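Local structure of transglutaminase-like enzymes, putative cysteine protease (Cytophaga hutchinsonii, 3ISR) at residues B[142-155]-B[220-233]. The protein is a putative cysteine protease of the transglutaminase-like superfamily, probably acting as a hydrolase, though its substrate is not established. Numbering follows the deposited sequence.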
loop_
_atom_site.group_PDB
_atom_site.type_symbol
_atom_site.label_atom_id
_atom_site.label_comp_id
_atom_site.label_asym_id
_atom_site.label_seq_id
_atom_site.Cartn_x
_atom_site.Cartn_y
_atom_site.Cartn_z
ATOM N N VAL B 142 19.629 -4.026 -24.639
ATOM C CA VAL B 142 19.634 -3.484 -23.293
ATOM C C VAL B 142 19.630 -1.955 -23.248
ATOM O O VAL B 142 18.835 -1.364 -22.519
ATOM C CB VAL B 142 20.801 -4.063 -22.452
ATOM C CG1 VAL B 142 20.784 -3.496 -21.051
ATOM C CG2 VAL B 142 20.719 -5.599 -22.406
ATOM N N TYR B 143 20.508 -1.314 -24.019
ATOM C CA TYR B 143 20.561 0.141 -23.996
ATOM C C TYR B 143 19.212 0.711 -24.411
ATOM O O TYR B 143 18.663 1.584 -23.734
ATOM C CB TYR B 143 21.664 0.701 -24.899
ATOM C CG TYR B 143 21.608 2.217 -24.954
ATOM C CD1 TYR B 143 22.162 2.995 -23.929
ATOM C CD2 TYR B 143 20.955 2.870 -25.999
ATOM C CE1 TYR B 143 22.079 4.382 -23.958
ATOM C CE2 TYR B 143 20.869 4.254 -26.037
ATOM C CZ TYR B 143 21.433 5.000 -25.021
ATOM O OH TYR B 143 21.349 6.366 -25.079
ATOM N N SER B 144 18.677 0.212 -25.521
ATOM C CA SER B 144 17.378 0.688 -26.000
ATOM C C SER B 144 16.268 0.436 -24.984
ATOM O O SER B 144 15.349 1.251 -24.828
ATOM C CB SER B 144 17.040 0.066 -27.349
ATOM O OG SER B 144 17.922 0.579 -28.329
ATOM N N LYS B 145 16.365 -0.676 -24.271
ATOM C CA LYS B 145 15.413 -0.944 -23.226
ATOM C C LYS B 145 15.449 0.120 -22.116
ATOM O O LYS B 145 14.407 0.626 -21.711
ATOM C CB LYS B 145 15.669 -2.323 -22.644
ATOM C CG LYS B 145 14.473 -2.883 -21.960
ATOM C CD LYS B 145 14.135 -4.219 -22.562
ATOM C CE LYS B 145 14.950 -5.306 -21.963
ATOM N NZ LYS B 145 14.775 -6.510 -22.810
ATOM N N VAL B 146 16.642 0.476 -21.642
ATOM C CA VAL B 146 16.749 1.488 -20.575
ATOM C C VAL B 146 16.331 2.869 -21.069
ATOM O O VAL B 146 15.686 3.650 -20.354
ATOM C CB VAL B 146 18.154 1.543 -19.936
ATOM C CG1 VAL B 146 18.179 2.542 -18.753
ATOM C CG2 VAL B 146 18.564 0.162 -19.432
ATOM N N LEU B 147 16.672 3.165 -22.313
ATOM C CA LEU B 147 16.282 4.428 -22.872
ATOM C C LEU B 147 14.760 4.511 -23.004
ATOM O O LEU B 147 14.176 5.565 -22.722
ATOM C CB LEU B 147 16.973 4.652 -24.223
ATOM C CG LEU B 147 16.753 6.036 -24.815
ATOM C CD1 LEU B 147 17.370 7.109 -23.921
ATOM C CD2 LEU B 147 17.327 6.093 -26.255
ATOM N N ALA B 148 14.120 3.406 -23.392
ATOM C CA ALA B 148 12.661 3.374 -23.474
ATOM C C ALA B 148 12.007 3.556 -22.102
ATOM O O ALA B 148 10.929 4.173 -21.993
ATOM C CB ALA B 148 12.175 2.084 -24.107
ATOM N N ILE B 149 12.642 2.993 -21.074
ATOM C CA ILE B 149 12.171 3.164 -19.703
ATOM C C ILE B 149 12.210 4.648 -19.353
ATOM O O ILE B 149 11.227 5.210 -18.848
ATOM C CB ILE B 149 13.022 2.335 -18.697
ATOM C CG1 ILE B 149 12.643 0.856 -18.808
ATOM C CG2 ILE B 149 12.818 2.841 -17.218
ATOM C CD1 ILE B 149 13.599 -0.083 -18.084
ATOM N N THR B 150 13.337 5.277 -19.677
ATOM C CA THR B 150 13.612 6.664 -19.337
ATOM C C THR B 150 12.627 7.567 -20.062
ATOM O O THR B 150 12.084 8.515 -19.475
ATOM C CB THR B 150 15.083 7.004 -19.698
ATOM O OG1 THR B 150 15.949 6.147 -18.936
ATOM C CG2 THR B 150 15.409 8.437 -19.363
ATOM N N ASP B 151 12.384 7.267 -21.335
ATOM C CA ASP B 151 11.445 8.058 -22.120
ATOM C C ASP B 151 9.998 7.835 -21.645
ATOM O O ASP B 151 9.218 8.794 -21.551
ATOM C CB ASP B 151 11.599 7.771 -23.625
ATOM C CG ASP B 151 12.918 8.318 -24.205
ATOM O OD1 ASP B 151 13.589 9.161 -23.540
ATOM O OD2 ASP B 151 13.286 7.904 -25.339
ATOM N N TRP B 152 9.640 6.590 -21.331
ATOM C CA TRP B 152 8.301 6.324 -20.796
ATOM C C TRP B 152 8.049 7.159 -19.525
ATOM O O TRP B 152 7.012 7.784 -19.397
ATOM C CB TRP B 152 8.075 4.827 -20.520
ATOM C CG TRP B 152 6.656 4.546 -20.118
ATOM C CD1 TRP B 152 5.617 4.221 -20.938
ATOM C CD2 TRP B 152 6.112 4.626 -18.787
ATOM N NE1 TRP B 152 4.463 4.071 -20.200
ATOM C CE2 TRP B 152 4.738 4.329 -18.880
ATOM C CE3 TRP B 152 6.661 4.922 -17.530
ATOM C CZ2 TRP B 152 3.897 4.299 -17.755
ATOM C CZ3 TRP B 152 5.823 4.904 -16.408
ATOM C CH2 TRP B 152 4.453 4.603 -16.535
ATOM N N ILE B 153 9.013 7.188 -18.606
ATOM C CA ILE B 153 8.853 7.944 -17.364
ATOM C C ILE B 153 8.671 9.434 -17.668
ATOM O O ILE B 153 7.784 10.085 -17.120
ATOM C CB ILE B 153 10.042 7.715 -16.406
ATOM C CG1 ILE B 153 10.066 6.246 -15.961
ATOM C CG2 ILE B 153 9.955 8.653 -15.188
ATOM C CD1 ILE B 153 11.363 5.819 -15.247
ATOM N N TYR B 154 9.505 9.968 -18.551
ATOM C CA TYR B 154 9.392 11.392 -18.884
ATOM C C TYR B 154 7.997 11.727 -19.424
ATOM O O TYR B 154 7.396 12.768 -19.070
ATOM C CB TYR B 154 10.467 11.828 -19.895
ATOM C CG TYR B 154 10.250 13.264 -20.291
ATOM C CD1 TYR B 154 10.580 14.306 -19.420
ATOM C CD2 TYR B 154 9.649 13.580 -21.501
ATOM C CE1 TYR B 154 10.329 15.627 -19.749
ATOM C CE2 TYR B 154 9.403 14.915 -21.852
ATOM C CZ TYR B 154 9.749 15.924 -20.967
ATOM O OH TYR B 154 9.514 17.238 -21.302
ATOM N N ASN B 155 7.496 10.837 -20.281
ATOM C CA ASN B 155 6.224 11.043 -20.957
ATOM C C ASN B 155 4.983 10.712 -20.128
ATOM O O ASN B 155 3.885 11.136 -20.469
ATOM C CB ASN B 155 6.204 10.273 -22.286
ATOM C CG ASN B 155 7.150 10.864 -23.318
ATOM O OD1 ASN B 155 7.895 10.142 -23.977
ATOM N ND2 ASN B 155 7.120 12.178 -23.465
ATOM N N ALA B 220 22.584 2.666 -15.295
ATOM C CA ALA B 220 22.351 1.252 -15.553
ATOM C C ALA B 220 23.653 0.636 -16.016
ATOM O O ALA B 220 24.420 1.275 -16.742
ATOM C CB ALA B 220 21.276 1.064 -16.623
ATOM N N TYR B 221 23.883 -0.622 -15.653
ATOM C CA TYR B 221 25.131 -1.267 -16.034
ATOM C C TYR B 221 24.909 -2.009 -17.325
ATOM O O TYR B 221 24.216 -3.035 -17.349
ATOM C CB TYR B 221 25.595 -2.214 -14.937
ATOM C CG TYR B 221 27.000 -2.725 -15.104
ATOM C CD1 TYR B 221 28.101 -1.936 -14.729
ATOM C CD2 TYR B 221 27.239 -4.004 -15.597
ATOM C CE1 TYR B 221 29.416 -2.410 -14.857
ATOM C CE2 TYR B 221 28.560 -4.493 -15.717
ATOM C CZ TYR B 221 29.628 -3.688 -15.337
ATOM O OH TYR B 221 30.922 -4.159 -15.451
ATOM N N ILE B 222 25.486 -1.476 -18.398
ATOM C CA ILE B 222 25.224 -1.955 -19.746
ATOM C C ILE B 222 26.549 -2.155 -20.455
ATOM O O ILE B 222 27.334 -1.206 -20.604
ATOM C CB ILE B 222 24.400 -0.935 -20.589
ATOM C CG1 ILE B 222 23.099 -0.537 -19.872
ATOM C CG2 ILE B 222 24.110 -1.520 -21.978
ATOM C CD1 ILE B 222 22.402 0.673 -20.487
ATOM N N GLY B 223 26.795 -3.387 -20.883
ATOM C CA GLY B 223 28.021 -3.711 -21.617
ATOM C C GLY B 223 29.272 -3.389 -20.830
ATOM O O GLY B 223 30.279 -2.977 -21.403
ATOM N N GLY B 224 29.217 -3.569 -19.515
ATOM C CA GLY B 224 30.409 -3.390 -18.690
ATOM C C GLY B 224 30.652 -1.972 -18.183
ATOM O O GLY B 224 31.657 -1.708 -17.525
ATOM N N ASN B 225 29.716 -1.072 -18.461
ATOM C CA ASN B 225 29.842 0.316 -18.054
ATOM C C ASN B 225 28.586 0.807 -17.387
ATOM O O ASN B 225 27.498 0.461 -17.823
ATOM C CB ASN B 225 30.102 1.199 -19.274
ATOM C CG ASN B 225 31.399 0.844 -19.975
ATOM O OD1 ASN B 225 31.395 0.424 -21.127
ATOM N ND2 ASN B 225 32.514 0.997 -19.275
ATOM N N TRP B 226 28.737 1.664 -16.378
ATOM C CA TRP B 226 27.586 2.359 -15.790
ATOM C C TRP B 226 27.219 3.525 -16.715
ATOM O O TRP B 226 28.043 4.425 -16.939
ATOM C CB TRP B 226 27.921 2.867 -14.384
ATOM C CG TRP B 226 28.022 1.788 -13.393
ATOM C CD1 TRP B 226 29.166 1.252 -12.871
ATOM C CD2 TRP B 226 26.926 1.063 -12.802
ATOM N NE1 TRP B 226 28.849 0.240 -11.980
ATOM C CE2 TRP B 226 27.483 0.109 -11.922
ATOM C CE3 TRP B 226 25.530 1.141 -12.928
ATOM C CZ2 TRP B 226 26.687 -0.767 -11.152
ATOM C CZ3 TRP B 226 24.730 0.254 -12.165
ATOM C CH2 TRP B 226 25.318 -0.683 -11.298
ATOM N N ILE B 227 26.021 3.472 -17.296
ATOM C CA ILE B 227 25.583 4.471 -18.245
ATOM C C ILE B 227 24.540 5.318 -17.530
ATOM O O ILE B 227 23.592 4.772 -16.973
ATOM C CB ILE B 227 24.928 3.839 -19.489
ATOM C CG1 ILE B 227 25.862 2.816 -20.185
ATOM C CG2 ILE B 227 24.465 4.929 -20.476
ATOM C CD1 ILE B 227 27.224 3.378 -20.680
ATOM N N ILE B 228 24.700 6.635 -17.589
ATOM C CA ILE B 228 23.805 7.546 -16.886
ATOM C C ILE B 228 22.528 7.880 -17.659
ATOM O O ILE B 228 22.545 8.035 -18.886
ATOM C CB ILE B 228 24.554 8.836 -16.453
ATOM C CG1 ILE B 228 23.733 9.564 -15.367
ATOM C CG2 ILE B 228 24.870 9.736 -17.647
ATOM C CD1 ILE B 228 24.586 10.260 -14.322
ATOM N N PHE B 229 21.414 8.001 -16.933
ATOM C CA PHE B 229 20.105 8.304 -17.534
ATOM C C PHE B 229 19.354 9.248 -16.611
ATOM O O PHE B 229 19.511 9.175 -15.401
ATOM C CB PHE B 229 19.259 7.041 -17.678
ATOM C CG PHE B 229 19.778 6.076 -18.702
ATOM C CD1 PHE B 229 19.310 6.114 -20.009
ATOM C CD2 PHE B 229 20.733 5.122 -18.351
ATOM C CE1 PHE B 229 19.797 5.206 -20.974
ATOM C CE2 PHE B 229 21.237 4.222 -19.303
ATOM C CZ PHE B 229 20.766 4.264 -20.614
ATOM N N ASP B 230 18.511 10.108 -17.165
ATOM C CA ASP B 230 17.769 11.050 -16.330
ATOM C C ASP B 230 16.419 11.293 -16.959
ATOM O O ASP B 230 16.304 12.072 -17.896
ATOM C CB ASP B 230 18.546 12.372 -16.177
ATOM C CG ASP B 230 17.783 13.430 -15.401
ATOM O OD1 ASP B 230 16.712 13.149 -14.832
ATOM O OD2 ASP B 230 18.249 14.591 -15.372
ATOM N N ALA B 231 15.399 10.624 -16.432
ATOM C CA ALA B 231 14.059 10.709 -16.981
ATOM C C ALA B 231 13.387 12.057 -16.784
ATOM O O ALA B 231 12.351 12.299 -17.405
ATOM C CB ALA B 231 13.169 9.578 -16.439
ATOM N N THR B 232 13.953 12.944 -15.960
ATOM C CA THR B 232 13.361 14.296 -15.837
ATOM C C THR B 232 13.652 15.153 -17.060
ATOM O O THR B 232 12.932 16.112 -17.333
ATOM C CB THR B 232 13.851 15.100 -14.593
ATOM O OG1 THR B 232 15.238 15.439 -14.747
ATOM C CG2 THR B 232 13.623 14.315 -13.290
ATOM N N ARG B 233 14.730 14.814 -17.763
ATOM C CA ARG B 233 15.288 15.621 -18.858
ATOM C C ARG B 233 15.612 17.066 -18.471
ATOM O O ARG B 233 15.617 17.946 -19.330
ATOM C CB ARG B 233 14.360 15.618 -20.074
ATOM C CG ARG B 233 14.235 14.271 -20.729
ATOM C CD ARG B 233 13.320 14.372 -21.935
ATOM N NE ARG B 233 13.088 13.061 -22.526
ATOM C CZ ARG B 233 12.282 12.831 -23.555
ATOM N NH1 ARG B 233 12.137 11.590 -24.004
ATOM N NH2 ARG B 233 11.620 13.833 -24.132
HETATM O O HOH W 1 13.899 10.822 -21.202
#
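Val146 meets Phe229 by way of its first torsion: at chi1 -176° the valine's CG1 stands opposite the backbone N and is carried over the middle of the phenylalanine ring, 3.5 Å from its centroid and almost on the ring normal, a CH-pi contact. The other branch, CG2, packs 4.0 Å from Ala220 CB and also touches Ile222 CD1, so one residue serves both strands of the hairpin. Tyr143 swings its ring to the same phenylalanine, CE1 lying 3.6 Å from Phe229 CZ, with the ring planes inclined at 40°. Thr150 spans two neighbours, OG1 beside Phe229 CD1 and CG2 against Ala231, while that hydroxyl donates to Val146 O, which helps hold the Thr150 side chain in this rotation. A leucine in place of Phe229 removes the flat face, and Val146 CG1 would probably be left without its CH-pi partner and Tyr143 more weakly packed.

Beyond the strand, Arg233 reaches back to the helix with its chain extended from CG to NE. Its guanidinium lies flat on Tyr154, centres 4.1 Å apart and planes at 15°, while CD sits over the ring centre. In the guanidinium plane, Arg233 NH1 donates to Asp151 OD1 at 2.9 Å in a salt bridge, meeting the carboxylate from above; a water accepting from Arg233 NE and donating to Asp151 OD1 closes a second link. Asp230 OD1 accepts from Thr232 N, an Asx turn, and from Thr232 OG1, which steadies the carboxylate while Asp230 OD2 bonds His215 NE2. Helix 142-156, also covered by helix 181-194, thus packs on an antiparallel sheet whose edge carries a pair consistent with the His-Asp part of the Cys-His-Asp triad of papain-like and transglutaminase-like enzymes.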